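PDB 2OIW: putative 4-hydroxybenzoyl-CoA thioesterase from Geobacillus stearothermophilus, which probably hydrolyses acyl-CoA thioesters, as expected of a hot-dog-fold enzyme related to 4-hydroxybenzoyl-CoA thioesterase, though its own substrate is not established. Local coordinates for residues F31-F42 and A100-N108. Residues are numbered along the deposited sequence; the frame is centred on the assembly and turned at random. Where two conformers were deposited one is given.
Sequences FEAGRHEIFKLF and AKGRSVYVN
Helical residues 31-42 run along strand residues 100-108 in the same chain direction, Phe31 facing Gly102 and Phe42 facing Asn108 with a CA-CA distance of 7.9 Å at both ends. This is the signature of the hot-dog fold, in which the antiparallel sheet wraps around a central helix, here interrupted near Arg35. The side chains of Ala100, Ser104, Tyr106 and Asn108 point toward the helix, with Gly102 in the same series. At one end the Phe31 ring lies against the backbone, its CZ 3.7 Å from Gly102 N, and also packs on Ala100 CB.

In the middle, Arg35, at the break between the two helices, reaches toward the strand, extended from CG to NE, and crosses Tyr106 at about a right angle. Its NH1 donates a weak, bent hydrogen bond to Tyr106 OH (2.8 Å, 122° at the hydrogen). Ser104 CB sits over one face of the guanidinium, 3.6 Å from NH2; Arg35 NH2 forms a salt bridge with Glu90 OE2 on the adjacent strand, and Ser104 OG hydrogen-bonds to the same oxygen. Phe39 turns its edge to the Tyr106 face in an offset edge-to-face pair, planes at 63°, with CE1 3.7 Å from Tyr106 CE2. Farther along, Phe42 CE1 lies 3.8 Å from Asn108 CG, whose ND2 is bonded to Glu117. Glu32 also binds Asn23 and Asn24 of a third subunit; a water donates to Glu32 OE2 at 2.9 Å.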
# COMPACT_ATOMS: atom_id res chain seq x y z
N PHE A 31 5.65 5.76 -10.00
CA PHE A 31 5.89 7.13 -10.49
C PHE A 31 6.43 8.02 -9.39
O PHE A 31 7.38 8.77 -9.61
CB PHE A 31 4.60 7.76 -11.06
CG PHE A 31 4.30 7.36 -12.48
CD1 PHE A 31 5.33 7.18 -13.41
CD2 PHE A 31 2.98 7.21 -12.89
CE1 PHE A 31 5.03 6.84 -14.73
CE2 PHE A 31 2.67 6.87 -14.19
CZ PHE A 31 3.68 6.67 -15.12
N GLU A 32 5.86 7.95 -8.19
CA GLU A 32 6.42 8.74 -7.08
C GLU A 32 7.85 8.30 -6.72
O GLU A 32 8.69 9.12 -6.36
CB GLU A 32 5.50 8.69 -5.84
CG GLU A 32 5.97 9.66 -4.70
CD GLU A 32 5.19 9.43 -3.41
OE1 GLU A 32 5.28 8.30 -2.90
OE2 GLU A 32 4.45 10.35 -2.96
N ALA A 33 8.10 6.99 -6.79
CA ALA A 33 9.46 6.48 -6.59
C ALA A 33 10.45 7.09 -7.64
O ALA A 33 11.55 7.48 -7.31
CB ALA A 33 9.45 4.91 -6.66
N GLY A 34 10.03 7.18 -8.90
CA GLY A 34 10.82 7.83 -9.97
C GLY A 34 11.09 9.33 -9.81
O GLY A 34 12.02 9.86 -10.43
N ARG A 35 10.29 10.01 -9.00
CA ARG A 35 10.49 11.45 -8.66
C ARG A 35 11.57 11.73 -7.58
O ARG A 35 11.90 12.89 -7.28
CB ARG A 35 9.14 12.05 -8.26
CG ARG A 35 8.09 11.98 -9.37
CD ARG A 35 6.72 12.42 -8.85
NE ARG A 35 5.68 11.96 -9.77
CZ ARG A 35 4.50 11.50 -9.39
NH1 ARG A 35 4.21 11.42 -8.09
NH2 ARG A 35 3.63 11.10 -10.31
N HIS A 36 12.14 10.66 -7.02
CA HIS A 36 13.14 10.74 -5.94
C HIS A 36 14.24 11.81 -6.15
O HIS A 36 14.46 12.65 -5.27
CB HIS A 36 13.81 9.37 -5.78
CG HIS A 36 14.67 9.26 -4.56
ND1 HIS A 36 14.14 9.08 -3.29
CD2 HIS A 36 16.01 9.30 -4.41
CE1 HIS A 36 15.13 9.00 -2.42
NE2 HIS A 36 16.28 9.15 -3.07
N GLU A 37 14.93 11.75 -7.29
CA GLU A 37 15.97 12.74 -7.60
C GLU A 37 15.45 14.19 -7.69
O GLU A 37 16.16 15.13 -7.37
CB GLU A 37 16.69 12.36 -8.89
CG GLU A 37 17.47 11.05 -8.82
CD GLU A 37 18.45 10.98 -7.65
OE1 GLU A 37 19.06 12.01 -7.28
OE2 GLU A 37 18.63 9.86 -7.12
N ILE A 38 14.21 14.34 -8.11
CA ILE A 38 13.58 15.64 -8.13
C ILE A 38 13.34 16.12 -6.72
O ILE A 38 13.71 17.24 -6.40
CB ILE A 38 12.27 15.64 -8.97
CG1 ILE A 38 12.62 15.46 -10.46
CG2 ILE A 38 11.50 16.97 -8.77
CD1 ILE A 38 11.41 15.11 -11.38
N PHE A 39 12.72 15.30 -5.88
CA PHE A 39 12.54 15.63 -4.45
C PHE A 39 13.89 16.03 -3.83
O PHE A 39 13.97 16.98 -3.04
CB PHE A 39 11.91 14.46 -3.68
CG PHE A 39 10.52 14.10 -4.14
CD1 PHE A 39 9.73 15.00 -4.86
CD2 PHE A 39 9.98 12.85 -3.85
CE1 PHE A 39 8.45 14.65 -5.28
CE2 PHE A 39 8.70 12.50 -4.27
CZ PHE A 39 7.95 13.40 -4.99
N LYS A 40 14.95 15.31 -4.21
CA LYS A 40 16.25 15.53 -3.61
C LYS A 40 16.82 16.91 -3.96
O LYS A 40 17.58 17.49 -3.18
CB LYS A 40 17.22 14.40 -3.98
CG LYS A 40 18.35 14.21 -3.00
CD LYS A 40 19.37 13.18 -3.48
CE LYS A 40 20.49 12.99 -2.47
NZ LYS A 40 21.14 14.30 -2.04
N LEU A 41 16.43 17.47 -5.11
CA LEU A 41 16.89 18.81 -5.50
C LEU A 41 16.30 19.94 -4.62
O LEU A 41 16.99 20.94 -4.32
CB LEU A 41 16.61 19.08 -6.97
CG LEU A 41 17.40 18.21 -7.95
CD1 LEU A 41 16.84 18.36 -9.35
CD2 LEU A 41 18.90 18.55 -7.95
N PHE A 42 15.06 19.74 -4.20
CA PHE A 42 14.32 20.64 -3.30
C PHE A 42 14.62 20.44 -1.82
O PHE A 42 14.55 21.40 -1.05
CB PHE A 42 12.82 20.49 -3.54
CG PHE A 42 12.40 21.07 -4.84
CD1 PHE A 42 12.11 22.43 -4.96
CD2 PHE A 42 12.36 20.28 -5.99
CE1 PHE A 42 11.75 22.97 -6.19
CE2 PHE A 42 12.00 20.82 -7.21
CZ PHE A 42 11.71 22.17 -7.31
N ALA A 100 2.85 2.33 -19.16
CA ALA A 100 2.11 3.40 -18.49
C ALA A 100 2.75 4.73 -18.78
O ALA A 100 3.98 4.82 -18.82
CB ALA A 100 2.07 3.18 -16.98
N LYS A 101 1.92 5.74 -19.04
CA LYS A 101 2.41 7.09 -19.30
C LYS A 101 1.70 8.01 -18.33
O LYS A 101 0.50 7.86 -18.12
CB LYS A 101 2.10 7.51 -20.72
CG LYS A 101 2.72 6.61 -21.78
CD LYS A 101 2.47 7.15 -23.19
CE LYS A 101 1.00 7.07 -23.57
NZ LYS A 101 0.80 7.11 -25.05
N GLY A 102 2.43 8.97 -17.75
CA GLY A 102 1.85 9.81 -16.73
C GLY A 102 2.32 11.24 -16.87
O GLY A 102 3.37 11.52 -17.45
N ARG A 103 1.53 12.13 -16.31
CA ARG A 103 1.94 13.50 -16.07
C ARG A 103 1.53 13.88 -14.65
O ARG A 103 0.45 13.49 -14.17
CB ARG A 103 1.22 14.44 -17.05
CG ARG A 103 2.08 15.06 -18.12
CD ARG A 103 1.25 15.84 -19.11
NE ARG A 103 1.99 15.98 -20.37
CZ ARG A 103 1.90 15.14 -21.41
NH1 ARG A 103 1.09 14.09 -21.36
NH2 ARG A 103 2.62 15.37 -22.51
N SER A 104 2.38 14.68 -14.00
CA SER A 104 2.06 15.21 -12.68
C SER A 104 2.55 16.63 -12.51
O SER A 104 3.58 17.04 -13.09
CB SER A 104 2.63 14.31 -11.57
OG SER A 104 3.99 14.04 -11.80
N VAL A 105 1.80 17.40 -11.74
CA VAL A 105 2.16 18.80 -11.49
C VAL A 105 2.36 18.92 -9.98
O VAL A 105 1.51 18.48 -9.20
CB VAL A 105 1.04 19.77 -11.97
CG1 VAL A 105 1.45 21.25 -11.79
CG2 VAL A 105 0.63 19.47 -13.44
N TYR A 106 3.50 19.46 -9.60
CA TYR A 106 3.88 19.66 -8.21
C TYR A 106 4.08 21.15 -7.98
O TYR A 106 4.45 21.86 -8.89
CB TYR A 106 5.19 18.94 -7.95
CG TYR A 106 5.05 17.50 -7.51
CD1 TYR A 106 4.90 16.48 -8.44
CD2 TYR A 106 5.09 17.15 -6.15
CE1 TYR A 106 4.76 15.14 -8.03
CE2 TYR A 106 4.96 15.81 -5.74
CZ TYR A 106 4.80 14.82 -6.68
OH TYR A 106 4.63 13.51 -6.26
N VAL A 107 3.81 21.61 -6.76
CA VAL A 107 4.14 22.98 -6.40
C VAL A 107 5.26 22.94 -5.36
O VAL A 107 5.25 22.10 -4.46
CB VAL A 107 2.90 23.79 -5.92
CG1 VAL A 107 2.27 23.20 -4.66
CG2 VAL A 107 3.26 25.26 -5.70
N ASN A 108 6.24 23.82 -5.52
CA ASN A 108 7.29 24.06 -4.51
C ASN A 108 6.67 24.91 -3.40
O ASN A 108 6.50 26.13 -3.57
CB ASN A 108 8.50 24.77 -5.13
CG ASN A 108 9.51 25.28 -4.09
OD1 ASN A 108 9.82 24.60 -3.10
ND2 ASN A 108 10.02 26.47 -4.31
O HOH W 1 4.59 13.15 -3.75